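Local structure of glycine betaine/carnitine/choline ABC transporter (Staphylococcus aureus subsp. aureus Mu50, 3O66) at residues A113-F118 / P218-S223; F118-E123 / K208-D213; K164-D169 / D212-F217. The protein probably binds glycine betaine, carnitine or choline as the extracellular substrate-binding component of an ABC transporter and delivers it for uptake. One frame throughout, in Å; residues are numbered along the deposited sequence.

Interaction 1 (A113-F118 / P218-S223); sequences ANTYAF and PPYAAS
Tyr-220 O receives the backbone of 113-118 twice. Asn-114 N donates a hydrogen bond to it at 3.1 Å (152° at the hydrogen). Ala-113 CA adds a CH...O contact with Tyr-220 O at 3.2 Å. Asn-114 O lies 3.2 Å from Tyr-220 CB, and the tyrosine ring runs at about a right angle past the Thr-115 side chain, Tyr-220 CD1 lying 3.6 Å from Thr-115 OG1. Backbone pairing is confined to a single bridge between Ala-113 and Ala-221. The two segments are the adjacent crossings between the lobes of a type II periplasmic binding protein fold: 113-118 leads into strand 116-120 of one sheet, and 218-223 returns to strand 222-227 of the other. Thr-115 holds OG1 anti to its backbone N (chi1 176°), from where the hydroxyl donates to Tyr-116 O at 2.8 Å. The same OG1 accepts from a water at 2.9 Å, whose other proton goes to Pro-218 O at 2.6 Å, so solvent bridges the segments beside the direct bond. Farther out, Ser-197 OG hydrogen-bonds to both Ala-113 O and Thr-115 N, and the Asn-114 amide points away to Glu-20. Bound acetate and triethylene glycol, probably from the crystallisation liquor, lie near Asn-114 and Tyr-220.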
loop_
_atom_site.group_PDB
_atom_site.type_symbol
_atom_site.label_atom_id
_atom_site.label_comp_id
_atom_site.label_asym_id
_atom_site.label_seq_id
_atom_site.Cartn_x
_atom_site.Cartn_y
_atom_site.Cartn_z
ATOM N N ALA A 113 -4.312 1.971 2.587
ATOM C CA ALA A 113 -4.373 0.742 1.791
ATOM C C ALA A 113 -3.859 1.012 0.365
ATOM O O ALA A 113 -4.153 2.070 -0.223
ATOM C CB ALA A 113 -5.790 0.204 1.761
ATOM N N ASN A 114 -3.070 0.068 -0.152
ATOM C CA ASN A 114 -2.533 0.105 -1.504
ATOM C C ASN A 114 -3.177 -1.033 -2.287
ATOM O O ASN A 114 -2.742 -2.197 -2.204
ATOM C CB ASN A 114 -1.007 -0.031 -1.476
ATOM C CG ASN A 114 -0.373 0.240 -2.832
ATOM O OD1 ASN A 114 -1.068 0.320 -3.855
ATOM N ND2 ASN A 114 0.943 0.377 -2.851
ATOM N N THR A 115 -4.271 -0.682 -2.958
ATOM C CA THR A 115 -5.110 -1.635 -3.641
ATOM C C THR A 115 -5.413 -1.170 -5.065
ATOM O O THR A 115 -5.256 0.007 -5.393
ATOM C CB THR A 115 -6.448 -1.838 -2.882
ATOM O OG1 THR A 115 -7.286 -2.731 -3.637
ATOM C CG2 THR A 115 -7.191 -0.482 -2.656
ATOM N N TYR A 116 -5.802 -2.115 -5.921
ATOM C CA TYR A 116 -6.444 -1.739 -7.175
ATOM C C TYR A 116 -7.679 -0.941 -6.761
ATOM O O TYR A 116 -8.363 -1.294 -5.796
ATOM C CB TYR A 116 -6.868 -2.963 -7.991
ATOM C CG TYR A 116 -5.796 -3.582 -8.903
ATOM C CD1 TYR A 116 -4.572 -2.946 -9.147
ATOM C CD2 TYR A 116 -6.038 -4.796 -9.535
ATOM C CE1 TYR A 116 -3.608 -3.526 -9.984
ATOM C CE2 TYR A 116 -5.094 -5.378 -10.389
ATOM C CZ TYR A 116 -3.883 -4.740 -10.615
ATOM O OH TYR A 116 -2.952 -5.343 -11.445
ATOM N N ALA A 117 -7.930 0.139 -7.502
ATOM C CA ALA A 117 -9.069 0.992 -7.274
ATOM C C ALA A 117 -9.398 1.695 -8.565
ATOM O O ALA A 117 -8.500 2.089 -9.313
ATOM C CB ALA A 117 -8.742 2.046 -6.173
ATOM N N PHE A 118 -10.688 1.895 -8.800
ATOM C CA PHE A 118 -11.166 2.657 -9.934
ATOM C C PHE A 118 -11.040 4.116 -9.620
ATOM O O PHE A 118 -11.316 4.544 -8.498
ATOM C CB PHE A 118 -12.625 2.318 -10.269
ATOM C CG PHE A 118 -12.795 0.917 -10.779
ATOM C CD1 PHE A 118 -12.583 0.633 -12.122
ATOM C CD2 PHE A 118 -13.052 -0.129 -9.898
ATOM C CE1 PHE A 118 -12.702 -0.678 -12.599
ATOM C CE2 PHE A 118 -13.156 -1.457 -10.361
ATOM C CZ PHE A 118 -12.971 -1.720 -11.710
ATOM N N PRO A 218 -10.211 -7.480 -1.982
ATOM C CA PRO A 218 -10.014 -7.669 -0.557
ATOM C C PRO A 218 -9.161 -6.505 -0.043
ATOM O O PRO A 218 -8.626 -5.748 -0.855
ATOM C CB PRO A 218 -9.276 -9.015 -0.478
ATOM C CG PRO A 218 -8.534 -9.098 -1.801
ATOM C CD PRO A 218 -9.424 -8.429 -2.799
ATOM N N PRO A 219 -9.056 -6.346 1.286
ATOM C CA PRO A 219 -8.234 -5.249 1.830
ATOM C C PRO A 219 -6.756 -5.456 1.572
ATOM O O PRO A 219 -6.267 -6.596 1.539
ATOM C CB PRO A 219 -8.468 -5.312 3.345
ATOM C CG PRO A 219 -9.525 -6.334 3.561
ATOM C CD PRO A 219 -9.753 -7.122 2.326
ATOM N N TYR A 220 -6.065 -4.343 1.397
ATOM C CA TYR A 220 -4.628 -4.337 1.303
ATOM C C TYR A 220 -4.124 -3.223 2.219
ATOM O O TYR A 220 -3.364 -2.323 1.804
ATOM C CB TYR A 220 -4.223 -4.089 -0.158
ATOM C CG TYR A 220 -4.538 -5.272 -1.043
ATOM C CD1 TYR A 220 -5.746 -5.341 -1.749
ATOM C CD2 TYR A 220 -3.654 -6.331 -1.137
ATOM C CE1 TYR A 220 -6.039 -6.441 -2.575
ATOM C CE2 TYR A 220 -3.925 -7.437 -1.953
ATOM C CZ TYR A 220 -5.119 -7.486 -2.661
ATOM O OH TYR A 220 -5.385 -8.554 -3.453
ATOM N N ALA A 221 -4.565 -3.284 3.471
ATOM C CA ALA A 221 -4.065 -2.356 4.488
ATOM C C ALA A 221 -2.548 -2.574 4.656
ATOM O O ALA A 221 -2.086 -3.690 4.698
ATOM C CB ALA A 221 -4.786 -2.583 5.792
ATOM N N ALA A 222 -1.805 -1.482 4.739
ATOM C CA ALA A 222 -0.339 -1.511 4.843
ATOM C C ALA A 222 0.113 -1.392 6.293
ATOM O O ALA A 222 -0.400 -0.514 7.040
ATOM C CB ALA A 222 0.245 -0.342 4.031
ATOM N N SER A 223 1.086 -2.238 6.675
ATOM C CA SER A 223 1.640 -2.251 8.039
ATOM C C SER A 223 3.097 -2.626 8.000
ATOM O O SER A 223 3.542 -3.234 7.022
ATOM C CB SER A 223 0.963 -3.322 8.903
ATOM O OG SER A 223 -0.445 -3.162 9.009
HETATM O O HOH W 1 -9.110 -3.271 -1.505
#

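Interaction 2 (F118-E123 / K208-D213); sequences FMVTKE and KVLKDD
Phe-118 touches Leu-210 through CB, 4.4 Å from Leu-210 CD1, while its ring leads away from 208-213 to meet the Phe-162 ring at about 40° and to touch Val-133, Val-192 and Leu-194. Three backbone hydrogen bonds join the strands. Leu-210 N donates one to Phe-118 O at 2.8 Å, and Leu-210 CB also approaches that oxygen. Val-120 and Lys-208 form an antiparallel hydrogen-bonded pair: Lys-208 N to Val-120 O is 2.8 Å, and Val-120 N to Lys-208 O is 3.0 Å. Their side chains lie side by side, Val-120 CG2 being 3.9 Å from Lys-208 CB. The lysine chain then bends at chi2 (83°) and carries NZ off to a salt bridge with Glu-131. Met-119, a selenomethionine, and Val-209 make the non-hydrogen-bonded pair on the other face, with Met-119 CE 4.3 Å from Val-209 CG2. Past the last direct bond, a water donates to Leu-210 O and accepts from Phe-118 N. Strand 208-209 thus edges its five-stranded sheet beside strand 116-120, whose other neighbour is 192-196; helix 181-186 packs on Met-119, and Ala-125 of helix 122-128 on Val-120 and Lys-208.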
loop_
_atom_site.group_PDB
_atom_site.type_symbol
_atom_site.label_atom_id
_atom_site.label_comp_id
_atom_site.label_asym_id
_atom_site.label_seq_id
_atom_site.Cartn_x
_atom_site.Cartn_y
_atom_site.Cartn_z
ATOM N N PHE A 118 -10.688 1.895 -8.800
ATOM C CA PHE A 118 -11.166 2.657 -9.934
ATOM C C PHE A 118 -11.040 4.116 -9.620
ATOM O O PHE A 118 -11.316 4.544 -8.498
ATOM C CB PHE A 118 -12.625 2.318 -10.269
ATOM C CG PHE A 118 -12.795 0.917 -10.779
ATOM C CD1 PHE A 118 -12.583 0.633 -12.122
ATOM C CD2 PHE A 118 -13.052 -0.129 -9.898
ATOM C CE1 PHE A 118 -12.702 -0.678 -12.599
ATOM C CE2 PHE A 118 -13.156 -1.457 -10.361
ATOM C CZ PHE A 118 -12.971 -1.720 -11.710
HETATM N N MSE A 119 -10.635 4.888 -10.619
HETATM C CA MSE A 119 -10.367 6.308 -10.408
HETATM C C MSE A 119 -10.653 7.107 -11.658
HETATM O O MSE A 119 -10.612 6.570 -12.792
HETATM C CB MSE A 119 -8.954 6.565 -9.884
HETATM C CG MSE A 119 -7.861 6.012 -10.815
HETATM SE SE MSE A 119 -6.085 6.145 -10.019
HETATM C CE MSE A 119 -6.341 4.796 -8.623
ATOM N N VAL A 120 -10.991 8.375 -11.428
ATOM C CA VAL A 120 -11.412 9.296 -12.490
ATOM C C VAL A 120 -10.787 10.655 -12.253
ATOM O O VAL A 120 -10.233 10.901 -11.162
ATOM C CB VAL A 120 -12.954 9.422 -12.565
ATOM C CG1 VAL A 120 -13.574 8.070 -12.858
ATOM C CG2 VAL A 120 -13.578 10.112 -11.269
ATOM N N THR A 121 -10.886 11.557 -13.222
ATOM C CA THR A 121 -10.457 12.938 -12.977
ATOM C C THR A 121 -11.508 13.670 -12.116
ATOM O O THR A 121 -12.672 13.247 -12.047
ATOM C CB THR A 121 -10.337 13.756 -14.255
ATOM O OG1 THR A 121 -11.638 13.825 -14.883
ATOM C CG2 THR A 121 -9.243 13.175 -15.245
ATOM N N LYS A 122 -11.121 14.804 -11.543
ATOM C CA LYS A 122 -12.077 15.658 -10.829
ATOM C C LYS A 122 -13.202 16.168 -11.731
ATOM O O LYS A 122 -14.346 16.246 -11.294
ATOM C CB LYS A 122 -11.371 16.810 -10.108
ATOM C CG LYS A 122 -10.720 17.840 -11.021
ATOM C CD LYS A 122 -10.301 19.081 -10.237
ATOM C CE LYS A 122 -9.218 19.849 -10.984
ATOM N NZ LYS A 122 -8.184 18.898 -11.482
ATOM N N GLU A 123 -12.910 16.485 -12.991
ATOM C CA GLU A 123 -13.988 16.942 -13.885
ATOM C C GLU A 123 -15.008 15.835 -14.180
ATOM O O GLU A 123 -16.213 16.085 -14.279
ATOM C CB GLU A 123 -13.454 17.556 -15.193
ATOM C CG GLU A 123 -14.556 17.883 -16.201
ATOM C CD GLU A 123 -14.045 18.541 -17.477
ATOM O OE1 GLU A 123 -13.280 17.886 -18.222
ATOM O OE2 GLU A 123 -14.425 19.711 -17.742
ATOM N N LYS A 208 -9.717 11.405 -8.500
ATOM C CA LYS A 208 -10.724 10.995 -7.535
ATOM C C LYS A 208 -10.772 9.469 -7.501
ATOM O O LYS A 208 -11.095 8.817 -8.492
ATOM C CB LYS A 208 -12.103 11.570 -7.915
ATOM C CG LYS A 208 -13.292 10.946 -7.119
ATOM C CD LYS A 208 -13.481 11.615 -5.744
ATOM C CE LYS A 208 -14.570 10.872 -4.935
ATOM N NZ LYS A 208 -14.513 11.346 -3.545
ATOM N N VAL A 209 -10.413 8.889 -6.369
ATOM C CA VAL A 209 -10.445 7.418 -6.223
ATOM C C VAL A 209 -11.828 7.047 -5.749
ATOM O O VAL A 209 -12.320 7.659 -4.784
ATOM C CB VAL A 209 -9.398 6.971 -5.227
ATOM C CG1 VAL A 209 -9.440 5.407 -5.051
ATOM C CG2 VAL A 209 -8.012 7.480 -5.695
ATOM N N LEU A 210 -12.461 6.069 -6.407
ATOM C CA LEU A 210 -13.830 5.672 -6.064
ATOM C C LEU A 210 -13.855 4.574 -5.003
ATOM O O LEU A 210 -12.984 3.703 -4.990
ATOM C CB LEU A 210 -14.581 5.207 -7.329
ATOM C CG LEU A 210 -14.700 6.263 -8.456
ATOM C CD1 LEU A 210 -15.411 5.646 -9.654
ATOM C CD2 LEU A 210 -15.483 7.481 -7.950
ATOM N N LYS A 211 -14.844 4.632 -4.106
ATOM C CA LYS A 211 -14.983 3.623 -3.058
ATOM C C LYS A 211 -15.510 2.321 -3.655
ATOM O O LYS A 211 -16.458 2.333 -4.453
ATOM C CB LYS A 211 -15.912 4.122 -1.923
ATOM C CG LYS A 211 -15.286 5.249 -1.102
ATOM C CD LYS A 211 -16.178 5.769 0.039
ATOM C CE LYS A 211 -17.441 6.458 -0.472
ATOM N NZ LYS A 211 -18.257 7.049 0.654
ATOM N N ASP A 212 -14.851 1.217 -3.310
ATOM C CA ASP A 212 -15.264 -0.152 -3.717
ATOM C C ASP A 212 -16.397 -0.590 -2.762
ATOM O O ASP A 212 -16.186 -1.339 -1.790
ATOM C CB ASP A 212 -14.024 -1.053 -3.639
ATOM C CG ASP A 212 -14.285 -2.526 -3.972
ATOM O OD1 ASP A 212 -15.321 -2.932 -4.588
ATOM O OD2 ASP A 212 -13.377 -3.307 -3.601
ATOM N N ASP A 213 -17.602 -0.107 -3.052
ATOM C CA ASP A 213 -18.745 -0.263 -2.146
ATOM C C ASP A 213 -19.219 -1.710 -1.997
ATOM O O ASP A 213 -19.851 -2.047 -0.994
ATOM C CB ASP A 213 -19.916 0.613 -2.604
ATOM C CG ASP A 213 -20.311 0.338 -4.057
ATOM O OD1 ASP A 213 -19.620 0.852 -4.968
ATOM O OD2 ASP A 213 -21.302 -0.411 -4.283
HETATM O O HOH W 2 -12.331 1.096 -6.310
#

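Interaction 3 (K164-D169 / D212-F217)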
loop_
_atom_site.group_PDB
_atom_site.type_symbol
_atom_site.label_atom_id
_atom_site.label_comp_id
_atom_site.label_asym_id
_atom_site.label_seq_id
_atom_site.Cartn_x
_atom_site.Cartn_y
_atom_site.Cartn_z
ATOM N N LYS A 164 -19.706 -9.285 -13.333
ATOM C CA LYS A 164 -20.721 -10.097 -12.663
ATOM C C LYS A 164 -21.129 -9.469 -11.314
ATOM O O LYS A 164 -22.316 -9.246 -11.062
ATOM C CB LYS A 164 -20.209 -11.539 -12.492
ATOM C CG LYS A 164 -21.252 -12.544 -11.990
ATOM C CD LYS A 164 -20.865 -14.009 -12.283
ATOM C CE LYS A 164 -19.682 -14.495 -11.439
ATOM N NZ LYS A 164 -19.714 -15.993 -11.243
ATOM N N GLU A 165 -20.136 -9.174 -10.475
ATOM C CA GLU A 165 -20.331 -8.521 -9.175
ATOM C C GLU A 165 -21.035 -7.165 -9.255
ATOM O O GLU A 165 -22.068 -6.951 -8.602
ATOM C CB GLU A 165 -18.983 -8.348 -8.455
ATOM C CG GLU A 165 -19.090 -7.759 -7.044
ATOM C CD GLU A 165 -19.594 -8.769 -6.024
ATOM O OE1 GLU A 165 -18.842 -9.724 -5.712
ATOM O OE2 GLU A 165 -20.740 -8.614 -5.529
ATOM N N TYR A 166 -20.478 -6.251 -10.049
ATOM C CA TYR A 166 -20.994 -4.894 -10.084
ATOM C C TYR A 166 -22.208 -4.696 -11.006
ATOM O O TYR A 166 -23.003 -3.791 -10.784
ATOM C CB TYR A 166 -19.871 -3.897 -10.346
ATOM C CG TYR A 166 -19.220 -3.409 -9.059
ATOM C CD1 TYR A 166 -19.812 -2.382 -8.314
ATOM C CD2 TYR A 166 -18.050 -3.993 -8.572
ATOM C CE1 TYR A 166 -19.253 -1.926 -7.128
ATOM C CE2 TYR A 166 -17.450 -3.532 -7.353
ATOM C CZ TYR A 166 -18.076 -2.506 -6.650
ATOM O OH TYR A 166 -17.556 -2.010 -5.479
ATOM N N GLY A 167 -22.368 -5.552 -12.010
ATOM C CA GLY A 167 -23.587 -5.539 -12.829
ATOM C C GLY A 167 -23.594 -4.523 -13.958
ATOM O O GLY A 167 -24.660 -4.129 -14.439
ATOM N N PHE A 168 -22.409 -4.102 -14.394
ATOM C CA PHE A 168 -22.292 -3.218 -15.555
ATOM C C PHE A 168 -20.964 -3.414 -16.304
ATOM O O PHE A 168 -20.051 -4.084 -15.806
ATOM C CB PHE A 168 -22.519 -1.747 -15.165
ATOM C CG PHE A 168 -21.522 -1.205 -14.168
ATOM C CD1 PHE A 168 -20.278 -0.727 -14.593
ATOM C CD2 PHE A 168 -21.838 -1.139 -12.814
ATOM C CE1 PHE A 168 -19.358 -0.218 -13.679
ATOM C CE2 PHE A 168 -20.916 -0.612 -11.880
ATOM C CZ PHE A 168 -19.677 -0.172 -12.310
ATOM N N ASP A 169 -20.878 -2.867 -17.514
ATOM C CA ASP A 169 -19.630 -2.943 -18.252
ATOM C C ASP A 169 -19.319 -1.658 -19.004
ATOM O O ASP A 169 -20.122 -0.722 -19.026
ATOM C CB ASP A 169 -19.526 -4.232 -19.104
ATOM C CG ASP A 169 -20.226 -4.144 -20.449
ATOM O OD1 ASP A 169 -21.124 -3.300 -20.641
ATOM O OD2 ASP A 169 -19.864 -4.968 -21.336
ATOM N N ASP A 212 -14.851 1.217 -3.310
ATOM C CA ASP A 212 -15.264 -0.152 -3.717
ATOM C C ASP A 212 -16.397 -0.590 -2.762
ATOM O O ASP A 212 -16.186 -1.339 -1.790
ATOM C CB ASP A 212 -14.024 -1.053 -3.639
ATOM C CG ASP A 212 -14.285 -2.526 -3.972
ATOM O OD1 ASP A 212 -15.321 -2.932 -4.588
ATOM O OD2 ASP A 212 -13.377 -3.307 -3.601
ATOM N N ASP A 213 -17.602 -0.107 -3.052
ATOM C CA ASP A 213 -18.745 -0.263 -2.146
ATOM C C ASP A 213 -19.219 -1.710 -1.997
ATOM O O ASP A 213 -19.851 -2.047 -0.994
ATOM C CB ASP A 213 -19.916 0.613 -2.604
ATOM C CG ASP A 213 -20.311 0.338 -4.057
ATOM O OD1 ASP A 213 -19.620 0.852 -4.968
ATOM O OD2 ASP A 213 -21.302 -0.411 -4.283
ATOM N N LYS A 214 -18.917 -2.560 -2.983
ATOM C CA LYS A 214 -19.270 -3.982 -2.909
ATOM C C LYS A 214 -18.122 -4.885 -2.416
ATOM O O LYS A 214 -18.284 -6.103 -2.332
ATOM C CB LYS A 214 -19.809 -4.483 -4.261
ATOM C CG LYS A 214 -21.179 -3.902 -4.610
ATOM C CD LYS A 214 -21.764 -4.563 -5.836
ATOM C CE LYS A 214 -23.209 -4.139 -6.035
ATOM N NZ LYS A 214 -24.053 -5.366 -6.236
ATOM N N GLN A 215 -16.975 -4.281 -2.071
ATOM C CA GLN A 215 -15.783 -5.028 -1.630
ATOM C C GLN A 215 -15.420 -6.162 -2.592
ATOM O O GLN A 215 -15.194 -7.318 -2.164
ATOM C CB GLN A 215 -15.930 -5.575 -0.193
ATOM C CG GLN A 215 -16.228 -4.513 0.844
ATOM C CD GLN A 215 -16.483 -5.074 2.247
ATOM O OE1 GLN A 215 -16.973 -6.209 2.426
ATOM N NE2 GLN A 215 -16.162 -4.269 3.251
ATOM N N PHE A 216 -15.402 -5.844 -3.880
ATOM C CA PHE A 216 -14.948 -6.775 -4.890
ATOM C C PHE A 216 -13.486 -7.113 -4.636
ATOM O O PHE A 216 -13.090 -8.252 -4.827
ATOM C CB PHE A 216 -15.112 -6.180 -6.290
ATOM C CG PHE A 216 -14.525 -7.034 -7.376
ATOM C CD1 PHE A 216 -15.145 -8.218 -7.762
ATOM C CD2 PHE A 216 -13.340 -6.664 -7.992
ATOM C CE1 PHE A 216 -14.586 -9.037 -8.762
ATOM C CE2 PHE A 216 -12.779 -7.458 -8.989
ATOM C CZ PHE A 216 -13.406 -8.655 -9.379
ATOM N N PHE A 217 -12.695 -6.116 -4.216
ATOM C CA PHE A 217 -11.313 -6.363 -3.841
ATOM C C PHE A 217 -11.154 -6.599 -2.353
ATOM O O PHE A 217 -11.858 -5.978 -1.531
ATOM C CB PHE A 217 -10.404 -5.203 -4.232
ATOM C CG PHE A 217 -10.410 -4.877 -5.711
ATOM C CD1 PHE A 217 -9.823 -5.746 -6.635
ATOM C CD2 PHE A 217 -10.943 -3.664 -6.166
ATOM C CE1 PHE A 217 -9.801 -5.421 -8.015
ATOM C CE2 PHE A 217 -10.946 -3.345 -7.541
ATOM C CZ PHE A 217 -10.364 -4.225 -8.453
HETATM O O HOH W 3 -17.791 -8.610 -3.514
#
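Lys-214 lies along Tyr-166, joining a type I beta turn, Asp-212 to Gln-215, to the C-terminal end of helix 159-166. The turn belongs to the chain that leaves strand 208-209 and heads back to the other lobe of this periplasmic-binding-protein fold. From its start, the lysine runs down the ring in the direction opposite to the tyrosine side chain. CB rests 3.6 Å from Tyr-166 CZ, and CG meets CE1. CD sits over one face as a CH-pi contact, 4.0 Å from the ring centroid and 21° off the normal. CE then draws near Glu-165 O, and a bend at chi4 (-130°) brings NZ to that helix carbonyl, where the bond is weak at 3.5 Å.

The tyrosine hydroxyl reaches into the turn itself. It donates to Asp-212 OD1 at 2.6 Å and accepts from Lys-214 N at 2.9 Å in a nearly straight bond (166°), so both its roles are used. Asp-213 OD1 stands at the ring edge beside CE1, its carboxylate tied by OD2 to Ser-134. Across the ring, CE2 packs on Phe-216 CB, and Phe-216 CD1 touches Glu-165 CB. The Asp-212 carboxylate is gripped from both segments, which fixes its rotation: OD1 gives its anti lone pair to Tyr-166 OH and takes Phe-216 N on the syn side, while OD2 accepts Phe-217 N at 3.0 Å through its syn lone pair.

Overall arrangement
The three interactions lie 14 to 15 Å apart, centre to centre. Two passes of the chain carry five of the six segments: residues 113-123 enter the second lobe through strand 116-120, serving interactions 1 and 2 with Phe-118 common to both; residues 208-223 run back out, serving interactions 2, 3 and 1 in that order. Interaction 3 adds the end of helix 159-166, which comes between the passes. Interactions 2 and 3 share Asp-212 and Asp-213, and both fall within the loop that interaction 1 closes. Phe-217 ties the group together, packing on Tyr-116 O and Phe-118. Interaction 2 thus pairs the passes inside one sheet, and interaction 1 links the two interlobe crossings, where a hinge would be expected in this fold.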